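PDB 1Z8U: alpha-hemoglobin stabilizing protein from Homo sapiens, which acts as a chaperone for free alpha-hemoglobin, preventing its harmful aggregation and precipitation during normal erythroid cell development. Local coordinates for residues K5-L10 and Q54-E59; E35-V40 and P80-Y85; D43-Y48 and E73-A78. The protein carries 1 engineered substitution. All blocks are in the same frame, centred on the assembly; numbering follows the deposited sequence.

Contact 1 of 3, residues K5-L10 and Q54-E59; sequences KANKDL and QQVTGE
Q55 meets L10 early in the loop, where the leucine's forked end lies against the backbone and CB of the glutamine. CG of L10 stands anti to the backbone N (chi1 -159°), and the two methyls beyond it both touch Q55: CD2 is 3.3 Å and CD1 3.7 Å from Q55 CB. The two side chains cross at about a right angle, and the amide end of Q55 leads away from the helix. At V56 the contact is lighter, its CG1 lying 4.2 Å from L10 CD2; the same valine also packs on R63, A66 and L67 of helix 60-86. T57 carries the polar part. Its extended backbone presents N-H and C=O to the carboxamide of N7, which answers both: T57 N donates to N7 OD1 and N7 ND2 donates to T57 O, with N-H...acceptor angles of 160° and 165°. Both bonds are modelled very short and the place of N7 OD1 is less sure, so their exact lengths are doubtful, but the pairing, with one amide group matched to one residue's backbone, would fix the rotation of the carboxamide. N7 ND2 has a further acceptor in E62 OE1. Beside this pair, T57 CG2 lies 3.3 Å from A6 CB. G58 follows with a backbone shape that would jam a CB against T57 O, and E59 then takes the N-cap position of helix 60-86. The loop joining helices 34-52 and 60-86 thus packs across helix 5-23 at one end of an up-down-up three-helix bundle.

Contact 2 of 3, residues E35-V40 and P80-Y85; sequences EDMVTV and PFLAKY
M37 lies against one face of the Y85 ring, and this is the tight half of the contact. CB and CG lie on one side of the ring plane, CB beyond the rim, 3.6 Å from Y85 CE1, and CG 3.7 Å from Y85 CD1. The chain then bends at chi2 (56°) and again at chi3, and CE returns over the same face, 3.7 Å from the ring centroid, in a CH-pi contact. SD, 4.7 Å from the Y85 ring centroid, makes a Met-aromatic contact there and another at the edge of F81, 4.0 Å from its CE2. Y85 is well anchored, since its OH is hydrogen-bonded to V32 O and F27 meets its ring edge-to-face. Helices 34-52 and 60-86 run antiparallel here, their local axes 11.0 Å apart at an angle of 157°, and so illustrate how neighbouring helices of an up-and-down three-helix bundle can meet, with a methionine folded against two aromatic rings filling part of the space between them. The other half is looser and lies nearer solvent. There L82 reaches across with CD2, which comes no closer than 4.4 Å to V38 CG2, and both residues are partly exposed. L82 packs further on V41, one turn on along helix 34-52, as does F81. D36, T39 and V40, which make no contact with 80-85, each pack on an aromatic side chain of the other protein chain.

Contact 3 of 3, residues D43-Y48 and E73-A78; sequences DWMNFY and ELNTLA
M45 reaches across to L74, N75 and A78. Its SD lies 3.8 Å from L74 CB, the two side chains sliding past each other in opposite directions, while the methyl CE beyond the bend at chi3 settles 3.7 Å from A78 CB. On N75 the amide nitrogen ND2 approaches the sulfur to 3.0 Å, its side chain crossing that of M45 obliquely. One turn along helix 34-52, Y48 adds a looser touch, CB to L74 CD1 at 4.1 Å. An alanine in place of M45 would probably open a gap beside L74 and A78 and deprive the N75 amide of its sulfur neighbour. Outside this shell, L74 is backed by L15 and F18, and the Y48 ring meets that of F18 edge-to-face, so helix 5-23 borders both. The local axes of helices 34-52 and 60-86 pass 10.8 Å apart at 151°, antiparallel. D43, W44 and F47 make no contact with 73-78 and meet the other protein chain, on which Y48 also packs; D43 OD1 is hydrogen-bonded to a polar side chain of that chain. Helix 34-52 is thereby set between helix 60-86, helix 5-23 and the bound partner.

Contacts 2 and 3 join the same two helices, 34-52 and 60-86, and both are buried; their centres lie 11 Å apart, contact 3 only about 2 Å from the centre of the chain. Contact 1 is a surface contact at the opposite side of that centre from contact 2, their centres 28 Å apart, and binds helix 5-23 to the loop between the other two helices. The chemistry follows the place. Each interior contact turns on a methionine and has no hydrogen bond across its segments, with mainly aromatic rings as partners in contact 2 and aliphatic groups plus an amide in contact 3, whereas contact 1 adds an asparagine-to-backbone pairing to the packing of a leucine.

Contact 1 of 3, residues K5-L10 and Q54-E59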
ATOM      1  N   LYS A   5     -27.992  -4.310  11.478  1.00127.73           N
ATOM      2  CA  LYS A   5     -27.183  -5.363  12.090  1.00128.01           C
ATOM      3  C   LYS A   5     -26.134  -5.955  11.148  1.00126.36           C
ATOM      4  O   LYS A   5     -25.200  -6.622  11.595  1.00127.01           O
ATOM      5  CB  LYS A   5     -28.084  -6.485  12.617  1.00130.15           C
ATOM      6  CG  LYS A   5     -27.697  -6.997  14.005  1.00132.81           C
ATOM      7  CD  LYS A   5     -27.884  -5.905  15.060  1.00134.17           C
ATOM      8  CE  LYS A   5     -27.630  -6.421  16.473  1.00134.43           C
ATOM      9  NZ  LYS A   5     -27.831  -5.360  17.501  1.00133.17           N
ATOM     10  N   ALA A   6     -26.291  -5.713   9.852  1.00123.34           N
ATOM     11  CA  ALA A   6     -25.351  -6.209   8.854  1.00118.79           C
ATOM     12  C   ALA A   6     -24.171  -5.249   8.733  1.00115.89           C
ATOM     13  O   ALA A   6     -23.043  -5.582   9.098  1.00115.85           O
ATOM     14  CB  ALA A   6     -26.045  -6.358   7.510  1.00120.53           C
ATOM     15  N   ASN A   7     -24.441  -4.050   8.230  1.00111.03           N
ATOM     16  CA  ASN A   7     -23.402  -3.043   8.068  1.00107.19           C
ATOM     17  C   ASN A   7     -22.809  -2.591   9.400  1.00108.97           C
ATOM     18  O   ASN A   7     -21.743  -1.977   9.432  1.00109.43           O
ATOM     19  CB  ASN A   7     -23.951  -1.827   7.322  1.00 99.96           C
ATOM     20  CG  ASN A   7     -24.618  -2.201   6.019  1.00 95.28           C
ATOM     21  OD1 ASN A   7     -24.144  -3.078   5.304  1.00 91.89           O
ATOM     22  ND2 ASN A   7     -25.717  -1.530   5.697  1.00 89.78           N
ATOM     23  N   LYS A   8     -23.498  -2.893  10.498  1.00111.50           N
ATOM     24  CA  LYS A   8     -23.028  -2.510  11.827  1.00113.40           C
ATOM     25  C   LYS A   8     -21.716  -3.217  12.149  1.00114.07           C
ATOM     26  O   LYS A   8     -20.778  -2.609  12.670  1.00113.79           O
ATOM     27  CB  LYS A   8     -24.078  -2.865  12.889  1.00114.31           C
ATOM     28  CG  LYS A   8     -23.725  -2.416  14.309  1.00115.42           C
ATOM     29  CD  LYS A   8     -23.695  -0.891  14.443  1.00116.01           C
ATOM     30  CE  LYS A   8     -25.092  -0.277  14.441  1.00116.34           C
ATOM     31  NZ  LYS A   8     -25.848  -0.503  15.706  1.00116.85           N
ATOM     32  N   ASP A   9     -21.660  -4.505  11.830  1.00114.70           N
ATOM     33  CA  ASP A   9     -20.471  -5.312  12.081  1.00114.62           C
ATOM     34  C   ASP A   9     -19.425  -5.104  10.982  1.00110.47           C
ATOM     35  O   ASP A   9     -18.221  -5.121  11.243  1.00110.09           O
ATOM     36  CB  ASP A   9     -20.868  -6.786  12.174  1.00121.46           C
ATOM     37  CG  ASP A   9     -21.910  -7.041  13.254  1.00126.61           C
ATOM     38  OD1 ASP A   9     -21.622  -6.772  14.440  1.00129.83           O
ATOM     39  OD2 ASP A   9     -23.020  -7.507  12.914  1.00130.69           O
ATOM     40  N   LEU A  10     -19.899  -4.909   9.756  1.00103.73           N
ATOM     41  CA  LEU A  10     -19.027  -4.677   8.611  1.00 96.72           C
ATOM     42  C   LEU A  10     -18.095  -3.512   8.956  1.00 95.56           C
ATOM     43  O   LEU A  10     -16.880  -3.599   8.797  1.00 93.52           O
ATOM     44  CB  LEU A  10     -19.880  -4.320   7.391  1.00 92.04           C
ATOM     45  CG  LEU A  10     -19.295  -4.491   5.989  1.00 89.26           C
ATOM     46  CD1 LEU A  10     -19.175  -5.977   5.669  1.00 86.58           C
ATOM     47  CD2 LEU A  10     -20.196  -3.801   4.972  1.00 85.73           C
ATOM     48  N   GLN A  54     -18.890  -1.833  -1.521  1.00 87.93           N
ATOM     49  CA  GLN A  54     -19.473  -2.979  -2.211  1.00 90.89           C
ATOM     50  C   GLN A  54     -19.946  -3.990  -1.175  1.00 91.49           C
ATOM     51  O   GLN A  54     -20.602  -4.969  -1.512  1.00 91.97           O
ATOM     52  CB  GLN A  54     -18.434  -3.649  -3.118  1.00 92.55           C
ATOM     53  CG  GLN A  54     -17.648  -2.694  -4.006  1.00 95.32           C
ATOM     54  CD  GLN A  54     -18.544  -1.736  -4.768  1.00 97.28           C
ATOM     55  OE1 GLN A  54     -19.518  -2.147  -5.398  1.00 98.05           O
ATOM     56  NE2 GLN A  54     -18.213  -0.448  -4.719  1.00 99.17           N
ATOM     57  N   GLN A  55     -19.604  -3.745   0.086  1.00 93.45           N
ATOM     58  CA  GLN A  55     -19.978  -4.639   1.174  1.00 95.89           C
ATOM     59  C   GLN A  55     -21.193  -4.149   1.951  1.00 97.51           C
ATOM     60  O   GLN A  55     -21.937  -4.950   2.513  1.00 98.35           O
ATOM     61  CB  GLN A  55     -18.795  -4.820   2.123  1.00 95.76           C
ATOM     62  CG  GLN A  55     -17.546  -5.314   1.424  1.00 97.28           C
ATOM     63  CD  GLN A  55     -17.751  -6.658   0.748  1.00 97.31           C
ATOM     64  OE1 GLN A  55     -17.016  -7.018  -0.171  1.00 98.53           O
ATOM     65  NE2 GLN A  55     -18.745  -7.410   1.206  1.00 97.72           N
ATOM     66  N   VAL A  56     -21.391  -2.835   1.992  1.00 99.98           N
ATOM     67  CA  VAL A  56     -22.537  -2.271   2.698  1.00101.45           C
ATOM     68  C   VAL A  56     -23.801  -2.817   2.060  1.00104.29           C
ATOM     69  O   VAL A  56     -23.875  -2.981   0.840  1.00103.83           O
ATOM     70  CB  VAL A  56     -22.574  -0.722   2.621  1.00 99.82           C
ATOM     71  CG1 VAL A  56     -21.595  -0.130   3.610  1.00 98.64           C
ATOM     72  CG2 VAL A  56     -22.243  -0.257   1.212  1.00 99.48           C
ATOM     73  N   THR A  57     -24.792  -3.100   2.895  1.00107.92           N
ATOM     74  CA  THR A  57     -26.054  -3.644   2.425  1.00111.78           C
ATOM     75  C   THR A  57     -27.231  -2.782   2.857  1.00114.53           C
ATOM     76  O   THR A  57     -27.156  -2.060   3.850  1.00113.80           O
ATOM     77  CB  THR A  57     -26.253  -5.087   2.941  1.00111.08           C
ATOM     78  OG1 THR A  57     -27.630  -5.456   2.816  1.00112.68           O
ATOM     79  CG2 THR A  57     -25.823  -5.206   4.390  1.00110.32           C
ATOM     80  N   GLY A  58     -28.315  -2.856   2.092  1.00118.58           N
ATOM     81  CA  GLY A  58     -29.499  -2.082   2.411  1.00123.05           C
ATOM     82  C   GLY A  58     -29.933  -1.151   1.297  1.00125.71           C
ATOM     83  O   GLY A  58     -29.643  -1.385   0.118  1.00125.55           O
ATOM     84  N   GLU A  59     -30.634  -0.087   1.680  1.00128.34           N
ATOM     85  CA  GLU A  59     -31.134   0.901   0.731  1.00130.61           C
ATOM     86  C   GLU A  59     -30.227   2.131   0.732  1.00129.39           C
ATOM     87  O   GLU A  59     -29.574   2.430   1.733  1.00128.27           O
ATOM     88  CB  GLU A  59     -32.565   1.314   1.106  1.00134.01           C
ATOM     89  CG  GLU A  59     -33.536   0.154   1.360  1.00137.97           C
ATOM     90  CD  GLU A  59     -33.820  -0.685   0.122  1.00139.88           C
ATOM     91  OE1 GLU A  59     -34.577  -1.672   0.238  1.00140.36           O
ATOM     92  OE2 GLU A  59     -33.293  -0.361  -0.963  1.00142.27           O
TER

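Contact 2 of 3, residues E35-V40 and P80-Y85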
ATOM      1  N   GLU A  35       3.691  15.380   5.480  1.00 69.45           N
ATOM      2  CA  GLU A  35       2.806  15.750   4.393  1.00 69.01           C
ATOM      3  C   GLU A  35       2.397  14.522   3.574  1.00 66.25           C
ATOM      4  O   GLU A  35       1.208  14.332   3.282  1.00 64.48           O
ATOM      5  CB  GLU A  35       3.519  16.759   3.498  1.00 73.18           C
ATOM      6  CG  GLU A  35       2.616  17.735   2.795  1.00 82.94           C
ATOM      7  CD  GLU A  35       3.376  18.584   1.797  1.00 88.40           C
ATOM      8  OE1 GLU A  35       2.845  19.634   1.368  1.00 93.07           O
ATOM      9  OE2 GLU A  35       4.508  18.194   1.437  1.00 91.20           O
ATOM     10  N   ASP A  36       3.371  13.685   3.211  1.00 61.26           N
ATOM     11  CA  ASP A  36       3.062  12.494   2.423  1.00 60.67           C
ATOM     12  C   ASP A  36       2.505  11.368   3.270  1.00 58.05           C
ATOM     13  O   ASP A  36       1.739  10.552   2.774  1.00 57.91           O
ATOM     14  CB  ASP A  36       4.282  11.990   1.647  1.00 57.64           C
ATOM     15  CG  ASP A  36       4.856  13.035   0.723  1.00 54.25           C
ATOM     16  OD1 ASP A  36       4.082  13.678  -0.014  1.00 50.65           O
ATOM     17  OD2 ASP A  36       6.088  13.207   0.737  1.00 56.47           O
ATOM     18  N   MET A  37       2.885  11.298   4.539  1.00 59.00           N
ATOM     19  CA  MET A  37       2.322  10.251   5.381  1.00 60.05           C
ATOM     20  C   MET A  37       0.807  10.470   5.426  1.00 57.41           C
ATOM     21  O   MET A  37       0.036   9.517   5.513  1.00 57.22           O
ATOM     22  CB  MET A  37       2.893  10.300   6.799  1.00 63.82           C
ATOM     23  CG  MET A  37       2.249   9.277   7.747  1.00 65.39           C
ATOM     24  SD  MET A  37       2.357   7.566   7.153  1.00 66.53           S
ATOM     25  CE  MET A  37       3.868   7.011   7.935  1.00 69.19           C
ATOM     26  N   VAL A  38       0.380  11.727   5.360  1.00 53.65           N
ATOM     27  CA  VAL A  38      -1.047  12.019   5.367  1.00 53.48           C
ATOM     28  C   VAL A  38      -1.680  11.458   4.105  1.00 50.55           C
ATOM     29  O   VAL A  38      -2.725  10.817   4.151  1.00 50.24           O
ATOM     30  CB  VAL A  38      -1.328  13.536   5.437  1.00 54.65           C
ATOM     31  CG1 VAL A  38      -2.820  13.810   5.184  1.00 48.64           C
ATOM     32  CG2 VAL A  38      -0.926  14.059   6.802  1.00 56.02           C
ATOM     33  N   THR A  39      -1.034  11.723   2.977  1.00 50.73           N
ATOM     34  CA  THR A  39      -1.491  11.233   1.690  1.00 48.37           C
ATOM     35  C   THR A  39      -1.615   9.715   1.759  1.00 47.80           C
ATOM     36  O   THR A  39      -2.665   9.162   1.431  1.00 48.27           O
ATOM     37  CB  THR A  39      -0.498  11.623   0.584  1.00 50.36           C
ATOM     38  OG1 THR A  39      -0.442  13.051   0.486  1.00 50.16           O
ATOM     39  CG2 THR A  39      -0.928  11.057  -0.761  1.00 52.45           C
ATOM     40  N   VAL A  40      -0.554   9.042   2.203  1.00 46.69           N
ATOM     41  CA  VAL A  40      -0.580   7.583   2.319  1.00 45.98           C
ATOM     42  C   VAL A  40      -1.804   7.127   3.092  1.00 48.28           C
ATOM     43  O   VAL A  40      -2.609   6.349   2.587  1.00 45.28           O
ATOM     44  CB  VAL A  40       0.670   7.033   3.046  1.00 45.96           C
ATOM     45  CG1 VAL A  40       0.404   5.631   3.531  1.00 45.16           C
ATOM     46  CG2 VAL A  40       1.854   7.006   2.116  1.00 42.80           C
ATOM     47  N   PRO A  80      -4.699   9.184  16.126  1.00 80.05           N
ATOM     48  CA  PRO A  80      -3.661   8.874  17.115  1.00 78.14           C
ATOM     49  C   PRO A  80      -2.383   8.465  16.381  1.00 75.34           C
ATOM     50  O   PRO A  80      -1.274   8.789  16.805  1.00 74.58           O
ATOM     51  CB  PRO A  80      -4.271   7.715  17.900  1.00 77.64           C
ATOM     52  CG  PRO A  80      -5.739   8.000  17.825  1.00 77.00           C
ATOM     53  CD  PRO A  80      -5.916   8.393  16.382  1.00 77.99           C
ATOM     54  N   PHE A  81      -2.572   7.754  15.270  1.00 74.10           N
ATOM     55  CA  PHE A  81      -1.483   7.272  14.422  1.00 71.33           C
ATOM     56  C   PHE A  81      -0.685   8.446  13.881  1.00 69.29           C
ATOM     57  O   PHE A  81       0.536   8.497  14.018  1.00 68.41           O
ATOM     58  CB  PHE A  81      -2.052   6.464  13.254  1.00 71.03           C
ATOM     59  CG  PHE A  81      -1.008   5.928  12.310  1.00 72.17           C
ATOM     60  CD1 PHE A  81      -0.330   4.744  12.594  1.00 71.02           C
ATOM     61  CD2 PHE A  81      -0.711   6.600  11.125  1.00 70.92           C
ATOM     62  CE1 PHE A  81       0.623   4.236  11.709  1.00 72.06           C
ATOM     63  CE2 PHE A  81       0.239   6.102  10.235  1.00 71.32           C
ATOM     64  CZ  PHE A  81       0.907   4.919  10.525  1.00 71.27           C
ATOM     65  N   LEU A  82      -1.383   9.389  13.261  1.00 68.72           N
ATOM     66  CA  LEU A  82      -0.732  10.563  12.703  1.00 73.68           C
ATOM     67  C   LEU A  82       0.014  11.345  13.776  1.00 75.45           C
ATOM     68  O   LEU A  82       1.110  11.850  13.539  1.00 73.92           O
ATOM     69  CB  LEU A  82      -1.764  11.475  12.034  1.00 74.42           C
ATOM     70  CG  LEU A  82      -2.457  10.947  10.775  1.00 75.76           C
ATOM     71  CD1 LEU A  82      -3.511  11.954  10.332  1.00 73.95           C
ATOM     72  CD2 LEU A  82      -1.431  10.711   9.667  1.00 72.11           C
ATOM     73  N   ALA A  83      -0.588  11.441  14.958  1.00 79.59           N
ATOM     74  CA  ALA A  83       0.013  12.170  16.070  1.00 81.18           C
ATOM     75  C   ALA A  83       1.305  11.510  16.535  1.00 81.60           C
ATOM     76  O   ALA A  83       2.330  12.178  16.700  1.00 80.20           O
ATOM     77  CB  ALA A  83      -0.969  12.257  17.225  1.00 83.59           C
ATOM     78  N   LYS A  84       1.255  10.200  16.755  1.00 80.75           N
ATOM     79  CA  LYS A  84       2.441   9.488  17.193  1.00 81.52           C
ATOM     80  C   LYS A  84       3.531   9.656  16.139  1.00 80.68           C
ATOM     81  O   LYS A  84       4.678   9.951  16.469  1.00 83.29           O
ATOM     82  CB  LYS A  84       2.140   8.005  17.406  1.00 82.92           C
ATOM     83  CG  LYS A  84       3.283   7.260  18.081  1.00 86.66           C
ATOM     84  CD  LYS A  84       3.032   5.759  18.162  1.00 86.84           C
ATOM     85  CE  LYS A  84       4.236   5.039  18.760  1.00 84.93           C
ATOM     86  NZ  LYS A  84       4.091   3.559  18.706  1.00 85.25           N
ATOM     87  N   TYR A  85       3.169   9.481  14.869  1.00 78.86           N
ATOM     88  CA  TYR A  85       4.132   9.631  13.782  1.00 77.20           C
ATOM     89  C   TYR A  85       4.598  11.071  13.695  1.00 77.84           C
ATOM     90  O   TYR A  85       5.739  11.348  13.339  1.00 77.06           O
ATOM     91  CB  TYR A  85       3.518   9.216  12.443  1.00 75.32           C
ATOM     92  CG  TYR A  85       4.489   9.308  11.284  1.00 72.34           C
ATOM     93  CD1 TYR A  85       4.519  10.429  10.451  1.00 69.58           C
ATOM     94  CD2 TYR A  85       5.405   8.283  11.040  1.00 71.30           C
ATOM     95  CE1 TYR A  85       5.439  10.524   9.402  1.00 70.84           C
ATOM     96  CE2 TYR A  85       6.328   8.367  10.002  1.00 71.12           C
ATOM     97  CZ  TYR A  85       6.342   9.488   9.186  1.00 72.35           C
ATOM     98  OH  TYR A  85       7.262   9.561   8.164  1.00 71.60           O
TER

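Contact 3 of 3, residues D43-Y48 and E73-A78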
ATOM      1  N   ASP A  43      -5.053   7.557   1.457  1.00 61.88           N
ATOM      2  CA  ASP A  43      -5.224   6.570   0.389  1.00 59.37           C
ATOM      3  C   ASP A  43      -5.711   5.270   1.020  1.00 58.22           C
ATOM      4  O   ASP A  43      -6.598   4.593   0.489  1.00 55.30           O
ATOM      5  CB  ASP A  43      -3.913   6.328  -0.358  1.00 61.40           C
ATOM      6  CG  ASP A  43      -3.613   7.411  -1.381  1.00 62.01           C
ATOM      7  OD1 ASP A  43      -2.515   7.387  -1.966  1.00 64.21           O
ATOM      8  OD2 ASP A  43      -4.471   8.284  -1.612  1.00 64.02           O
ATOM      9  N   TRP A  44      -5.142   4.932   2.171  1.00 58.24           N
ATOM     10  CA  TRP A  44      -5.552   3.730   2.881  1.00 60.53           C
ATOM     11  C   TRP A  44      -7.013   3.828   3.300  1.00 60.96           C
ATOM     12  O   TRP A  44      -7.732   2.832   3.277  1.00 59.83           O
ATOM     13  CB  TRP A  44      -4.690   3.508   4.117  1.00 60.70           C
ATOM     14  CG  TRP A  44      -3.277   3.140   3.802  1.00 63.40           C
ATOM     15  CD1 TRP A  44      -2.803   2.616   2.632  1.00 62.44           C
ATOM     16  CD2 TRP A  44      -2.163   3.196   4.698  1.00 64.41           C
ATOM     17  NE1 TRP A  44      -1.464   2.341   2.746  1.00 64.37           N
ATOM     18  CE2 TRP A  44      -1.044   2.688   4.005  1.00 64.47           C
ATOM     19  CE3 TRP A  44      -2.001   3.625   6.024  1.00 64.76           C
ATOM     20  CZ2 TRP A  44       0.223   2.598   4.594  1.00 66.47           C
ATOM     21  CZ3 TRP A  44      -0.745   3.534   6.609  1.00 65.80           C
ATOM     22  CH2 TRP A  44       0.352   3.024   5.894  1.00 65.21           C
ATOM     23  N   MET A  45      -7.461   5.021   3.685  1.00 61.20           N
ATOM     24  CA  MET A  45      -8.862   5.173   4.079  1.00 63.34           C
ATOM     25  C   MET A  45      -9.765   5.174   2.850  1.00 61.16           C
ATOM     26  O   MET A  45     -10.793   4.503   2.834  1.00 58.60           O
ATOM     27  CB  MET A  45      -9.061   6.438   4.928  1.00 63.98           C
ATOM     28  CG  MET A  45      -8.435   6.296   6.307  1.00 64.82           C
ATOM     29  SD  MET A  45      -8.814   7.622   7.452  1.00 66.18           S
ATOM     30  CE  MET A  45      -7.376   8.664   7.261  1.00 67.15           C
ATOM     31  N   ASN A  46      -9.379   5.909   1.812  1.00 61.52           N
ATOM     32  CA  ASN A  46     -10.172   5.913   0.587  1.00 61.72           C
ATOM     33  C   ASN A  46     -10.353   4.445   0.220  1.00 61.42           C
ATOM     34  O   ASN A  46     -11.457   3.981  -0.053  1.00 60.28           O
ATOM     35  CB  ASN A  46      -9.427   6.644  -0.538  1.00 61.10           C
ATOM     36  CG  ASN A  46      -9.458   8.154  -0.379  1.00 63.91           C
ATOM     37  OD1 ASN A  46      -8.813   8.889  -1.133  1.00 66.24           O
ATOM     38  ND2 ASN A  46     -10.216   8.628   0.602  1.00 65.07           N
ATOM     39  N   PHE A  47      -9.236   3.726   0.248  1.00 61.55           N
ATOM     40  CA  PHE A  47      -9.185   2.305  -0.060  1.00 59.04           C
ATOM     41  C   PHE A  47     -10.265   1.504   0.672  1.00 57.90           C
ATOM     42  O   PHE A  47     -11.048   0.810   0.035  1.00 56.96           O
ATOM     43  CB  PHE A  47      -7.778   1.771   0.281  1.00 58.78           C
ATOM     44  CG  PHE A  47      -7.695   0.277   0.373  1.00 55.71           C
ATOM     45  CD1 PHE A  47      -7.042  -0.323   1.446  1.00 53.58           C
ATOM     46  CD2 PHE A  47      -8.302  -0.532  -0.589  1.00 54.81           C
ATOM     47  CE1 PHE A  47      -6.994  -1.706   1.571  1.00 54.91           C
ATOM     48  CE2 PHE A  47      -8.264  -1.918  -0.477  1.00 56.84           C
ATOM     49  CZ  PHE A  47      -7.608  -2.510   0.606  1.00 56.41           C
ATOM     50  N   TYR A  48     -10.298   1.588   2.002  1.00 60.64           N
ATOM     51  CA  TYR A  48     -11.299   0.865   2.795  1.00 63.08           C
ATOM     52  C   TYR A  48     -12.720   1.280   2.436  1.00 65.57           C
ATOM     53  O   TYR A  48     -13.616   0.445   2.318  1.00 66.32           O
ATOM     54  CB  TYR A  48     -11.088   1.097   4.292  1.00 60.10           C
ATOM     55  CG  TYR A  48     -10.069   0.183   4.914  1.00 59.07           C
ATOM     56  CD1 TYR A  48      -8.760   0.143   4.432  1.00 57.72           C
ATOM     57  CD2 TYR A  48     -10.403  -0.636   5.997  1.00 56.89           C
ATOM     58  CE1 TYR A  48      -7.803  -0.686   5.013  1.00 56.08           C
ATOM     59  CE2 TYR A  48      -9.447  -1.476   6.592  1.00 57.35           C
ATOM     60  CZ  TYR A  48      -8.146  -1.488   6.091  1.00 56.76           C
ATOM     61  OH  TYR A  48      -7.179  -2.265   6.680  1.00 51.33           O
ATOM     62  N   GLU A  73     -15.020   6.761  11.829  1.00 94.58           N
ATOM     63  CA  GLU A  73     -14.258   5.895  12.720  1.00 90.69           C
ATOM     64  C   GLU A  73     -12.821   5.670  12.265  1.00 85.87           C
ATOM     65  O   GLU A  73     -11.903   5.654  13.088  1.00 84.34           O
ATOM     66  CB  GLU A  73     -14.968   4.549  12.874  1.00 95.14           C
ATOM     67  CG  GLU A  73     -16.328   4.643  13.558  1.00102.95           C
ATOM     68  CD  GLU A  73     -16.239   5.149  14.991  1.00106.75           C
ATOM     69  OE1 GLU A  73     -17.303   5.330  15.620  1.00110.83           O
ATOM     70  OE2 GLU A  73     -15.114   5.364  15.492  1.00109.71           O
ATOM     71  N   LEU A  74     -12.625   5.492  10.961  1.00 78.60           N
ATOM     72  CA  LEU A  74     -11.287   5.280  10.426  1.00 73.79           C
ATOM     73  C   LEU A  74     -10.392   6.445  10.834  1.00 74.20           C
ATOM     74  O   LEU A  74      -9.214   6.262  11.146  1.00 72.84           O
ATOM     75  CB  LEU A  74     -11.344   5.159   8.904  1.00 66.98           C
ATOM     76  CG  LEU A  74     -12.037   3.890   8.407  1.00 63.82           C
ATOM     77  CD1 LEU A  74     -12.302   3.989   6.921  1.00 63.37           C
ATOM     78  CD2 LEU A  74     -11.177   2.685   8.724  1.00 62.00           C
ATOM     79  N   ASN A  75     -10.970   7.640  10.844  1.00 75.93           N
ATOM     80  CA  ASN A  75     -10.250   8.848  11.223  1.00 79.26           C
ATOM     81  C   ASN A  75      -9.878   8.812  12.698  1.00 81.01           C
ATOM     82  O   ASN A  75      -8.787   9.226  13.082  1.00 80.46           O
ATOM     83  CB  ASN A  75     -11.113  10.078  10.955  1.00 79.49           C
ATOM     84  CG  ASN A  75     -11.503  10.210   9.499  1.00 80.75           C
ATOM     85  OD1 ASN A  75     -12.248  11.115   9.124  1.00 81.76           O
ATOM     86  ND2 ASN A  75     -11.002   9.306   8.669  1.00 82.72           N
ATOM     87  N   THR A  76     -10.791   8.312  13.521  1.00 85.68           N
ATOM     88  CA  THR A  76     -10.565   8.230  14.959  1.00 91.60           C
ATOM     89  C   THR A  76      -9.357   7.353  15.300  1.00 91.38           C
ATOM     90  O   THR A  76      -8.704   7.557  16.327  1.00 92.81           O
ATOM     91  CB  THR A  76     -11.817   7.689  15.685  1.00 93.08           C
ATOM     92  OG1 THR A  76     -12.957   8.470  15.304  1.00 95.09           O
ATOM     93  CG2 THR A  76     -11.641   7.779  17.197  1.00 95.20           C
ATOM     94  N   LEU A  77      -9.065   6.376  14.446  1.00 89.11           N
ATOM     95  CA  LEU A  77      -7.917   5.504  14.663  1.00 86.72           C
ATOM     96  C   LEU A  77      -6.687   6.145  14.037  1.00 85.27           C
ATOM     97  O   LEU A  77      -5.601   6.133  14.614  1.00 85.64           O
ATOM     98  CB  LEU A  77      -8.151   4.130  14.030  1.00 87.07           C
ATOM     99  CG  LEU A  77      -9.044   3.126  14.764  1.00 86.72           C
ATOM    100  CD1 LEU A  77     -10.424   3.717  14.985  1.00 90.52           C
ATOM    101  CD2 LEU A  77      -9.138   1.847  13.953  1.00 85.73           C
ATOM    102  N   ALA A  78      -6.878   6.717  12.852  1.00 83.91           N
ATOM    103  CA  ALA A  78      -5.805   7.363  12.108  1.00 82.93           C
ATOM    104  C   ALA A  78      -5.210   8.570  12.823  1.00 82.83           C
ATOM    105  O   ALA A  78      -4.011   8.829  12.718  1.00 80.72           O
ATOM    106  CB  ALA A  78      -6.313   7.776  10.731  1.00 81.18           C
TER